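Local coordinates for protein triacylglycerol lipase (Clostridium botulinum, PDB 5AH1) that hydrolyses carboxylic ester bonds, as a zinc-binding lipase of the alpha/beta-hydrolase fold that also degrades synthetic polyesters, at residues L58-E63 and K437-D442; S223-S228 and Y327-T332; I80-G85 and K98-V103. All coordinates share one frame; numbering follows the deposited sequence.

The three contacts sit on and around the central parallel sheet of an alpha/beta-hydrolase fold. Along the chain, contact 3 closes first and contact 2 follows; both are nested inside the long span closed by contact 1, which brings the loop 58-63 to the last helix. Contacts 2 and 3 belong to one parallel sheet, where strand 176-181 separates strand 80-83 from strand 221-227, and their centres lie about 15 Å apart. Helix 437-448 ties the set together: contact 1, centred about 14 Å from contact 2 and about 16 Å from contact 3, touches both, with Tyr440 reaching Ile227 and Trp100. Residues far apart in sequence thus meet at one helix packed on the sheet.

Contact 1: L58-E63 and K437-D442; sequences LKFPVE and KDWYMD
Against the last helix of the alpha/beta-hydrolase domain, 437-448, packs the loop 58-63, between helix 49-54 and strand 80-83, and the indole of Trp439 is clasped between Leu58 and Phe60. Leu58 lies side by side with the tryptophan and lays its CD2 methyl over one face as a CH-pi contact, 3.8 Å from the centroid of the five-membered ring. Phe60 takes the opposite face. Its CG stands anti to the backbone N (chi1 -171°), on the side of the helix; the ring then turns an edge to the indole face, planes at 64° and Phe60 CD1 3.7 Å from Trp439 CE2. A broad, flat indole suits this place because both faces can be packed while its single N-H remains at the rim for a polar partner. Phe60 CB rests 3.7 Å from Asp442 CB, nearly one helical turn after Trp439.

No direct hydrogen bond joins the segments; three waters do instead. One accepts from Trp439 NE1 at 3.0 Å and donates to the carbonyl of Lys59. Another accepts from Phe60 N at 2.8 Å and donates to Asp442 OD2 at 2.7 Å, a carboxylate acceptor well suited to this exposed site. The third takes the N-H of Trp439, at 2.9 Å from its N, and lies 2.7 Å from Leu58 O, one of several acceptors competing for its protons. The aromatic cluster continues inward, since Trp331 meets Trp439 edge-to-face and Tyr443 packs against both Trp439 and Phe60. The result is a loop fitted to the C-terminal helix that covers one face of an alpha/beta-hydrolase sheet.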
loop_
_atom_site.group_PDB
_atom_site.type_symbol
_atom_site.label_atom_id
_atom_site.label_comp_id
_atom_site.label_asym_id
_atom_site.label_seq_id
_atom_site.Cartn_x
_atom_site.Cartn_y
_atom_site.Cartn_z
ATOM N N LEU A 58 -6.762 -12.044 15.090
ATOM C CA LEU A 58 -6.553 -10.644 15.411
ATOM C C LEU A 58 -7.893 -10.054 15.816
ATOM O O LEU A 58 -8.900 -10.304 15.159
ATOM C CB LEU A 58 -5.987 -9.897 14.200
ATOM C CG LEU A 58 -5.356 -8.539 14.496
ATOM C CD1 LEU A 58 -4.078 -8.709 15.312
ATOM C CD2 LEU A 58 -5.057 -7.796 13.195
ATOM N N LYS A 59 -7.904 -9.273 16.890
ATOM C CA LYS A 59 -9.135 -8.688 17.408
ATOM C C LYS A 59 -9.293 -7.227 17.023
ATOM O O LYS A 59 -8.421 -6.387 17.300
ATOM C CB LYS A 59 -9.182 -8.833 18.924
ATOM C CG LYS A 59 -9.154 -10.274 19.381
ATOM C CD LYS A 59 -9.187 -10.372 20.894
ATOM C CE LYS A 59 -9.264 -11.819 21.368
ATOM N NZ LYS A 59 -9.748 -11.894 22.782
ATOM N N PHE A 60 -10.420 -6.918 16.389
ATOM C CA PHE A 60 -10.692 -5.543 16.023
ATOM C C PHE A 60 -10.933 -4.787 17.338
ATOM O O PHE A 60 -11.651 -5.272 18.206
ATOM C CB PHE A 60 -11.876 -5.456 15.068
ATOM C CG PHE A 60 -12.058 -4.103 14.493
ATOM C CD1 PHE A 60 -11.290 -3.704 13.409
ATOM C CD2 PHE A 60 -12.953 -3.202 15.045
ATOM C CE1 PHE A 60 -11.403 -2.431 12.884
ATOM C CE2 PHE A 60 -13.079 -1.923 14.520
ATOM C CZ PHE A 60 -12.313 -1.547 13.432
ATOM N N PRO A 61 -10.310 -3.617 17.515
ATOM C CA PRO A 61 -10.191 -3.077 18.881
ATOM C C PRO A 61 -11.358 -2.247 19.409
ATOM O O PRO A 61 -11.412 -2.047 20.613
ATOM C CB PRO A 61 -8.951 -2.195 18.785
ATOM C CG PRO A 61 -8.980 -1.720 17.378
ATOM C CD PRO A 61 -9.431 -2.898 16.573
ATOM N N VAL A 62 -12.251 -1.766 18.553
ATOM C CA VAL A 62 -13.278 -0.835 19.003
ATOM C C VAL A 62 -14.615 -1.140 18.358
ATOM O O VAL A 62 -14.699 -1.783 17.310
ATOM C CB VAL A 62 -12.894 0.639 18.699
ATOM C CG1 VAL A 62 -11.599 1.016 19.398
ATOM C CG2 VAL A 62 -12.757 0.868 17.203
ATOM N N GLU A 63 -15.664 -0.702 19.033
ATOM C CA GLU A 63 -16.991 -0.655 18.441
ATOM C C GLU A 63 -17.174 0.705 17.784
ATOM O O GLU A 63 -16.527 1.696 18.157
ATOM C CB GLU A 63 -18.077 -0.880 19.499
ATOM C CG GLU A 63 -18.174 -2.322 20.012
ATOM C CD GLU A 63 -18.755 -3.300 18.981
ATOM O OE1 GLU A 63 -19.811 -2.998 18.369
ATOM O OE2 GLU A 63 -18.153 -4.381 18.788
ATOM N N LYS A 437 -9.161 -12.694 9.290
ATOM C CA LYS A 437 -10.413 -12.525 8.552
ATOM C C LYS A 437 -11.488 -11.846 9.406
ATOM O O LYS A 437 -12.223 -10.980 8.927
ATOM C CB LYS A 437 -10.903 -13.848 7.953
ATOM C CG LYS A 437 -11.307 -14.900 8.960
ATOM C CD LYS A 437 -11.600 -16.221 8.263
ATOM C CE LYS A 437 -11.984 -17.304 9.257
ATOM N NZ LYS A 437 -12.208 -18.625 8.597
ATOM N N ASP A 438 -11.570 -12.206 10.679
ATOM C CA ASP A 438 -12.575 -11.596 11.551
ATOM C C ASP A 438 -12.324 -10.105 11.757
ATOM O O ASP A 438 -13.254 -9.311 11.826
ATOM C CB ASP A 438 -12.635 -12.333 12.887
ATOM C CG ASP A 438 -13.192 -13.734 12.740
ATOM O OD1 ASP A 438 -14.277 -13.870 12.138
ATOM O OD2 ASP A 438 -12.537 -14.693 13.204
ATOM N N TRP A 439 -11.055 -9.722 11.826
ATOM C CA TRP A 439 -10.692 -8.316 11.942
ATOM C C TRP A 439 -11.238 -7.537 10.748
ATOM O O TRP A 439 -11.871 -6.477 10.914
ATOM C CB TRP A 439 -9.177 -8.180 12.053
ATOM C CG TRP A 439 -8.661 -6.786 12.375
ATOM C CD1 TRP A 439 -8.244 -6.335 13.587
ATOM C CD2 TRP A 439 -8.446 -5.699 11.451
ATOM N NE1 TRP A 439 -7.817 -5.033 13.495
ATOM C CE2 TRP A 439 -7.931 -4.618 12.195
ATOM C CE3 TRP A 439 -8.647 -5.534 10.077
ATOM C CZ2 TRP A 439 -7.633 -3.385 11.616
ATOM C CZ3 TRP A 439 -8.347 -4.314 9.505
ATOM C CH2 TRP A 439 -7.845 -3.252 10.272
ATOM N N TYR A 440 -11.014 -8.060 9.545
ATOM C CA TYR A 440 -11.502 -7.390 8.350
ATOM C C TYR A 440 -13.029 -7.355 8.261
ATOM O O TYR A 440 -13.600 -6.350 7.837
ATOM C CB TYR A 440 -10.895 -8.012 7.090
ATOM C CG TYR A 440 -9.483 -7.552 6.858
ATOM C CD1 TYR A 440 -8.408 -8.223 7.416
ATOM C CD2 TYR A 440 -9.232 -6.405 6.119
ATOM C CE1 TYR A 440 -7.119 -7.778 7.224
ATOM C CE2 TYR A 440 -7.942 -5.956 5.915
ATOM C CZ TYR A 440 -6.898 -6.644 6.481
ATOM O OH TYR A 440 -5.618 -6.180 6.280
ATOM N N MET A 441 -13.697 -8.434 8.666
ATOM C CA MET A 441 -15.159 -8.444 8.665
ATOM C C MET A 441 -15.710 -7.407 9.648
ATOM O O MET A 441 -16.660 -6.681 9.331
ATOM C CB MET A 441 -15.680 -9.857 8.940
ATOM C CG MET A 441 -15.425 -10.772 7.721
ATOM S SD MET A 441 -16.003 -12.442 7.851
ATOM C CE MET A 441 -14.830 -13.064 9.023
ATOM N N ASP A 442 -15.100 -7.321 10.828
ATOM C CA ASP A 442 -15.497 -6.319 11.803
ATOM C C ASP A 442 -15.208 -4.912 11.307
ATOM O O ASP A 442 -15.974 -3.997 11.579
ATOM C CB ASP A 442 -14.814 -6.558 13.156
ATOM C CG ASP A 442 -15.422 -7.720 13.923
ATOM O OD1 ASP A 442 -16.497 -8.221 13.520
ATOM O OD2 ASP A 442 -14.814 -8.132 14.934
HETATM O O HOH W 1 -9.099 -11.648 12.780
HETATM O O HOH W 2 -6.280 -4.694 16.018
HETATM O O HOH W 3 -12.215 -8.854 15.395
#

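Contact 2: S223-S228 and Y327-T332; sequences SVSTIS and YYFSWT
Strands 223-227 and 327-331 run parallel, 4.6 Å apart at their closest and 10° from exact alignment, and backbone hydrogen bonds alternate between them. Val224 and Thr226 each donate and accept: Val224 N reaches Tyr327 O at 2.8 Å, while Phe329 N returns to Val224 O at 2.9 Å, both nearly straight. Thr226 N binds Phe329 O, and Trp331 N binds Thr226 O. The last bond, Ser228 N to Trp331 O at 3.0 Å, comes in 28° off the carbonyl plane, where Ser228 turns off the strand with positive phi. Short CA-H...O contacts reinforce the ladder, as from Ser225 CA to Phe329 O.

A water adds a further bridge, accepting from Thr226 OG1 and donating to Trp331 O; Asn231 is a second partner of that hydroxyl.

Side chains sort by face. On one, the branched Val224 sets CB 3.6 Å from Tyr328 CD2, beneath helix 183-197. On the other, Ile227 CG1 lies 4.0 Å from Trp331 CD1, and the small Ser225 sets OG beside Phe329 CB. Tyr443 of helix 437-448 bonds through its OH to both Ser225 OG and Trp331 NE1, satisfying buried polar atoms. Helices on both faces place this strand pair in the middle of the parallel sheet that forms the central layer of the alpha/beta/alpha sandwich of an alpha/beta hydrolase.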
loop_
_atom_site.group_PDB
_atom_site.type_symbol
_atom_site.label_atom_id
_atom_site.label_comp_id
_atom_site.label_asym_id
_atom_site.label_seq_id
_atom_site.Cartn_x
_atom_site.Cartn_y
_atom_site.Cartn_z
ATOM N N SER A 223 -14.514 6.871 2.321
ATOM C CA SER A 223 -13.437 6.738 3.273
ATOM C C SER A 223 -12.186 6.204 2.619
ATOM O O SER A 223 -12.233 5.491 1.623
ATOM C CB SER A 223 -13.845 5.819 4.429
ATOM O OG SER A 223 -13.916 4.465 4.030
ATOM N N VAL A 224 -11.075 6.567 3.243
ATOM C CA VAL A 224 -9.733 6.117 2.905
ATOM C C VAL A 224 -9.119 5.534 4.172
ATOM O O VAL A 224 -9.025 6.215 5.187
ATOM C CB VAL A 224 -8.882 7.309 2.419
ATOM C CG1 VAL A 224 -7.378 7.005 2.446
ATOM C CG2 VAL A 224 -9.332 7.721 1.040
ATOM N N SER A 225 -8.734 4.262 4.117
ATOM C CA SER A 225 -8.097 3.585 5.237
ATOM C C SER A 225 -6.720 3.120 4.809
ATOM O O SER A 225 -6.602 2.368 3.834
ATOM C CB SER A 225 -8.909 2.373 5.680
ATOM O OG SER A 225 -10.163 2.732 6.211
ATOM N N THR A 226 -5.693 3.581 5.525
ATOM C CA THR A 226 -4.319 3.136 5.287
ATOM C C THR A 226 -3.920 2.160 6.384
ATOM O O THR A 226 -4.273 2.340 7.546
ATOM C CB THR A 226 -3.312 4.321 5.170
ATOM O OG1 THR A 226 -3.064 4.927 6.446
ATOM C CG2 THR A 226 -3.810 5.363 4.204
ATOM N N ILE A 227 -3.227 1.093 5.985
ATOM C CA ILE A 227 -2.786 0.040 6.887
ATOM C C ILE A 227 -1.304 -0.192 6.602
ATOM O O ILE A 227 -0.933 -0.563 5.496
ATOM C CB ILE A 227 -3.585 -1.271 6.678
ATOM C CG1 ILE A 227 -5.091 -1.048 6.821
ATOM C CG2 ILE A 227 -3.088 -2.335 7.654
ATOM C CD1 ILE A 227 -5.906 -2.322 6.554
ATOM N N SER A 228 -0.469 0.049 7.606
ATOM C CA SER A 228 0.982 -0.131 7.471
ATOM C C SER A 228 1.579 0.753 6.377
ATOM O O SER A 228 2.556 0.390 5.712
ATOM C CB SER A 228 1.323 -1.592 7.165
ATOM O OG SER A 228 0.617 -2.495 8.002
ATOM N N TYR A 327 -13.717 10.479 5.097
ATOM C CA TYR A 327 -13.176 9.972 6.356
ATOM C C TYR A 327 -11.828 9.307 6.110
ATOM O O TYR A 327 -11.706 8.511 5.195
ATOM C CB TYR A 327 -14.134 8.940 6.973
ATOM C CG TYR A 327 -15.456 9.486 7.434
ATOM C CD1 TYR A 327 -15.592 10.049 8.683
ATOM C CD2 TYR A 327 -16.578 9.414 6.615
ATOM C CE1 TYR A 327 -16.826 10.526 9.113
ATOM C CE2 TYR A 327 -17.790 9.899 7.019
ATOM C CZ TYR A 327 -17.908 10.455 8.260
ATOM O OH TYR A 327 -19.133 10.931 8.664
ATOM N N TYR A 328 -10.848 9.592 6.954
ATOM C CA TYR A 328 -9.527 8.978 6.843
ATOM C C TYR A 328 -9.210 8.216 8.119
ATOM O O TYR A 328 -9.367 8.730 9.226
ATOM C CB TYR A 328 -8.431 10.029 6.559
ATOM C CG TYR A 328 -8.561 10.672 5.200
ATOM C CD1 TYR A 328 -9.401 11.744 4.989
ATOM C CD2 TYR A 328 -7.797 10.231 4.127
ATOM C CE1 TYR A 328 -9.545 12.319 3.738
ATOM C CE2 TYR A 328 -7.929 10.801 2.886
ATOM C CZ TYR A 328 -8.773 11.865 2.695
ATOM O OH TYR A 328 -8.953 12.462 1.472
ATOM N N PHE A 329 -8.793 6.970 7.941
ATOM C CA PHE A 329 -8.374 6.100 9.033
ATOM C C PHE A 329 -6.984 5.615 8.766
ATOM O O PHE A 329 -6.684 5.224 7.656
ATOM C CB PHE A 329 -9.323 4.896 9.148
ATOM C CG PHE A 329 -10.735 5.295 9.432
ATOM C CD1 PHE A 329 -11.159 5.531 10.741
ATOM C CD2 PHE A 329 -11.633 5.480 8.396
ATOM C CE1 PHE A 329 -12.449 5.923 11.007
ATOM C CE2 PHE A 329 -12.916 5.881 8.656
ATOM C CZ PHE A 329 -13.329 6.112 9.956
ATOM N N SER A 330 -6.174 5.558 9.804
ATOM C CA SER A 330 -4.837 4.981 9.688
ATOM C C SER A 330 -4.602 3.928 10.753
ATOM O O SER A 330 -4.965 4.105 11.925
ATOM C CB SER A 330 -3.768 6.058 9.808
ATOM O OG SER A 330 -3.938 6.745 11.031
ATOM N N TRP A 331 -3.994 2.830 10.315
ATOM C CA TRP A 331 -3.604 1.707 11.149
ATOM C C TRP A 331 -2.097 1.516 11.063
ATOM O O TRP A 331 -1.525 1.489 9.963
ATOM C CB TRP A 331 -4.322 0.450 10.677
ATOM C CG TRP A 331 -5.804 0.553 10.800
ATOM C CD1 TRP A 331 -6.674 1.026 9.869
ATOM C CD2 TRP A 331 -6.590 0.203 11.948
ATOM N NE1 TRP A 331 -7.957 0.982 10.361
ATOM C CE2 TRP A 331 -7.936 0.473 11.633
ATOM C CE3 TRP A 331 -6.281 -0.315 13.212
ATOM C CZ2 TRP A 331 -8.978 0.234 12.534
ATOM C CZ3 TRP A 331 -7.301 -0.546 14.099
ATOM C CH2 TRP A 331 -8.642 -0.284 13.758
ATOM N N THR A 332 -1.479 1.405 12.239
ATOM C CA THR A 332 -0.036 1.276 12.411
ATOM C C THR A 332 0.281 -0.127 12.929
ATOM O O THR A 332 -0.317 -0.573 13.920
ATOM C CB THR A 332 0.477 2.315 13.440
ATOM O OG1 THR A 332 0.228 3.640 12.946
ATOM C CG2 THR A 332 1.971 2.135 13.702
HETATM O O HOH W 4 -1.156 3.381 7.893
#

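Contact 3: I80-G85 and K98-V103; sequences IVLVHG and KYWGGV
Tyr99 holds CG anti to its backbone N (chi1 -172°), which carries CG toward segment 80-85, and its ring turns a face to His84 CB. In His84, CG sits between the backbone N and the carbonyl carbon (chi1 64°), leading away from the tyrosine while CB stays against it. Both line the end of strand 80-83 in the alpha/beta-hydrolase fold, where the His-Gly pair begins a loop that, as in related bacterial lipases, probably leads into the oxyanion hole. His84 CB lies over the tyrosine, 3.4 Å from the ring centroid and 6° off the normal, a CH-pi contact; beyond it, the imidazole turns an edge to the same ring.

Tyr99 OH takes a weak hydrogen bond from Gly85 N at 3.0 Å. Glycine suits this place because it brings no side chain against that oxygen. The hydroxyl also bonds to His181 ND1, and the Tyr99 side chain touches Ser182, the serine of a GxSxG sequence consistent with a nucleophile elbow.

The broad indole of Trp100 suits its place by packing on both faces: Leu82 crosses beneath and puts CB over one, 3.7 Å from the centroid of the five-membered ring, with Leu82 CD1 reaching toward Trp100 CG, and Tyr99 CD1 lies over the opposite one. At its edge, Trp100 CZ2 approaches Val83 O at 3.5 Å. A water in the indole plane accepts from Trp100 NE1 at 2.9 Å, takes a weak bond from His84 N and donates to Leu82 O, so one molecule satisfies the buried indole N-H.

Histidine suits its position because both ring nitrogens are used. NE2 accepts from the backbone N-H of Val122, while ND1 donates to Gly85 O at 2.9 Å, on a lone pair of that oxygen.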
loop_
_atom_site.group_PDB
_atom_site.type_symbol
_atom_site.label_atom_id
_atom_site.label_comp_id
_atom_site.label_asym_id
_atom_site.label_seq_id
_atom_site.Cartn_x
_atom_site.Cartn_y
_atom_site.Cartn_z
ATOM N N ILE A 80 -16.317 -2.009 -0.494
ATOM C CA ILE A 80 -14.890 -1.847 -0.228
ATOM C C ILE A 80 -14.108 -2.198 -1.490
ATOM O O ILE A 80 -14.441 -3.154 -2.188
ATOM C CB ILE A 80 -14.461 -2.782 0.948
ATOM C CG1 ILE A 80 -15.045 -2.261 2.266
ATOM C CG2 ILE A 80 -12.953 -2.933 1.033
ATOM C CD1 ILE A 80 -15.052 -3.278 3.390
ATOM N N VAL A 81 -13.076 -1.413 -1.784
ATOM C CA VAL A 81 -12.094 -1.749 -2.799
ATOM C C VAL A 81 -10.732 -1.815 -2.105
ATOM O O VAL A 81 -10.266 -0.841 -1.511
ATOM C CB VAL A 81 -12.088 -0.724 -3.971
ATOM C CG1 VAL A 81 -10.962 -1.013 -4.952
ATOM C CG2 VAL A 81 -13.433 -0.732 -4.691
ATOM N N LEU A 82 -10.092 -2.975 -2.231
ATOM C CA LEU A 82 -8.798 -3.272 -1.617
ATOM C C LEU A 82 -7.664 -2.954 -2.587
ATOM O O LEU A 82 -7.736 -3.323 -3.758
ATOM C CB LEU A 82 -8.748 -4.763 -1.268
ATOM C CG LEU A 82 -9.818 -5.283 -0.307
ATOM C CD1 LEU A 82 -9.775 -6.795 -0.245
ATOM C CD2 LEU A 82 -9.638 -4.718 1.081
ATOM N N VAL A 83 -6.619 -2.295 -2.087
ATOM C CA VAL A 83 -5.504 -1.845 -2.913
ATOM C C VAL A 83 -4.159 -2.204 -2.258
ATOM O O VAL A 83 -3.795 -1.690 -1.206
ATOM C CB VAL A 83 -5.583 -0.335 -3.170
ATOM C CG1 VAL A 83 -4.459 0.089 -4.138
ATOM C CG2 VAL A 83 -6.959 0.071 -3.712
ATOM N N HIS A 84 -3.458 -3.134 -2.903
ATOM C CA HIS A 84 -2.178 -3.639 -2.432
ATOM C C HIS A 84 -1.061 -2.599 -2.505
ATOM O O HIS A 84 -1.192 -1.546 -3.145
ATOM C CB HIS A 84 -1.780 -4.846 -3.293
ATOM C CG HIS A 84 -1.543 -4.502 -4.728
ATOM N ND1 HIS A 84 -0.362 -3.953 -5.169
ATOM C CD2 HIS A 84 -2.337 -4.601 -5.823
ATOM C CE1 HIS A 84 -0.432 -3.743 -6.473
ATOM N NE2 HIS A 84 -1.623 -4.123 -6.895
ATOM N N GLY A 85 0.036 -2.927 -1.836
ATOM C CA GLY A 85 1.219 -2.083 -1.820
ATOM C C GLY A 85 2.300 -2.421 -2.822
ATOM O O GLY A 85 2.049 -2.858 -3.944
ATOM N N LYS A 98 -3.091 -15.056 -2.360
ATOM C CA LYS A 98 -3.680 -13.714 -2.396
ATOM C C LYS A 98 -2.884 -12.684 -1.602
ATOM O O LYS A 98 -2.426 -12.962 -0.494
ATOM C CB LYS A 98 -5.115 -13.753 -1.844
ATOM C CG LYS A 98 -6.062 -14.588 -2.681
ATOM C CD LYS A 98 -6.469 -13.885 -3.980
ATOM C CE LYS A 98 -7.329 -14.783 -4.878
ATOM N NZ LYS A 98 -6.531 -15.867 -5.491
ATOM N N TYR A 99 -2.751 -11.483 -2.148
ATOM C CA TYR A 99 -2.182 -10.389 -1.377
ATOM C C TYR A 99 -3.030 -10.193 -0.113
ATOM O O TYR A 99 -2.508 -10.058 0.997
ATOM C CB TYR A 99 -2.141 -9.101 -2.181
ATOM C CG TYR A 99 -1.388 -7.989 -1.483
ATOM C CD1 TYR A 99 -2.028 -7.144 -0.584
ATOM C CD2 TYR A 99 -0.037 -7.785 -1.717
ATOM C CE1 TYR A 99 -1.345 -6.110 0.043
ATOM C CE2 TYR A 99 0.651 -6.780 -1.096
ATOM C CZ TYR A 99 0.004 -5.943 -0.208
ATOM O OH TYR A 99 0.722 -4.913 0.368
ATOM N N TRP A 100 -4.346 -10.182 -0.308
ATOM C CA TRP A 100 -5.277 -9.950 0.776
ATOM C C TRP A 100 -5.722 -11.274 1.380
ATOM O O TRP A 100 -6.747 -11.842 0.997
ATOM C CB TRP A 100 -6.464 -9.125 0.278
ATOM C CG TRP A 100 -6.051 -7.714 -0.079
ATOM C CD1 TRP A 100 -5.748 -7.236 -1.331
ATOM C CD2 TRP A 100 -5.860 -6.613 0.823
ATOM N NE1 TRP A 100 -5.400 -5.904 -1.255
ATOM C CE2 TRP A 100 -5.459 -5.500 0.057
ATOM C CE3 TRP A 100 -6.006 -6.464 2.205
ATOM C CZ2 TRP A 100 -5.215 -4.259 0.627
ATOM C CZ3 TRP A 100 -5.782 -5.230 2.771
ATOM C CH2 TRP A 100 -5.377 -4.146 1.989
ATOM N N GLY A 101 -4.905 -11.764 2.309
ATOM C CA GLY A 101 -5.220 -12.920 3.128
ATOM C C GLY A 101 -4.327 -14.122 2.906
ATOM O O GLY A 101 -4.340 -15.062 3.690
ATOM N N GLY A 102 -3.563 -14.126 1.818
ATOM C CA GLY A 102 -2.685 -15.250 1.547
ATOM C C GLY A 102 -3.429 -16.495 1.109
ATOM O O GLY A 102 -4.007 -16.533 0.020
ATOM N N VAL A 103 -3.411 -17.517 1.963
ATOM C CA VAL A 103 -4.189 -18.733 1.723
ATOM C C VAL A 103 -5.635 -18.590 2.172
ATOM O O VAL A 103 -6.443 -19.494 1.942
ATOM C CB VAL A 103 -3.571 -19.956 2.412
ATOM C CG1 VAL A 103 -2.196 -20.242 1.831
ATOM C CG2 VAL A 103 -3.512 -19.777 3.926
HETATM O O HOH W 5 -5.174 -5.196 -4.056
#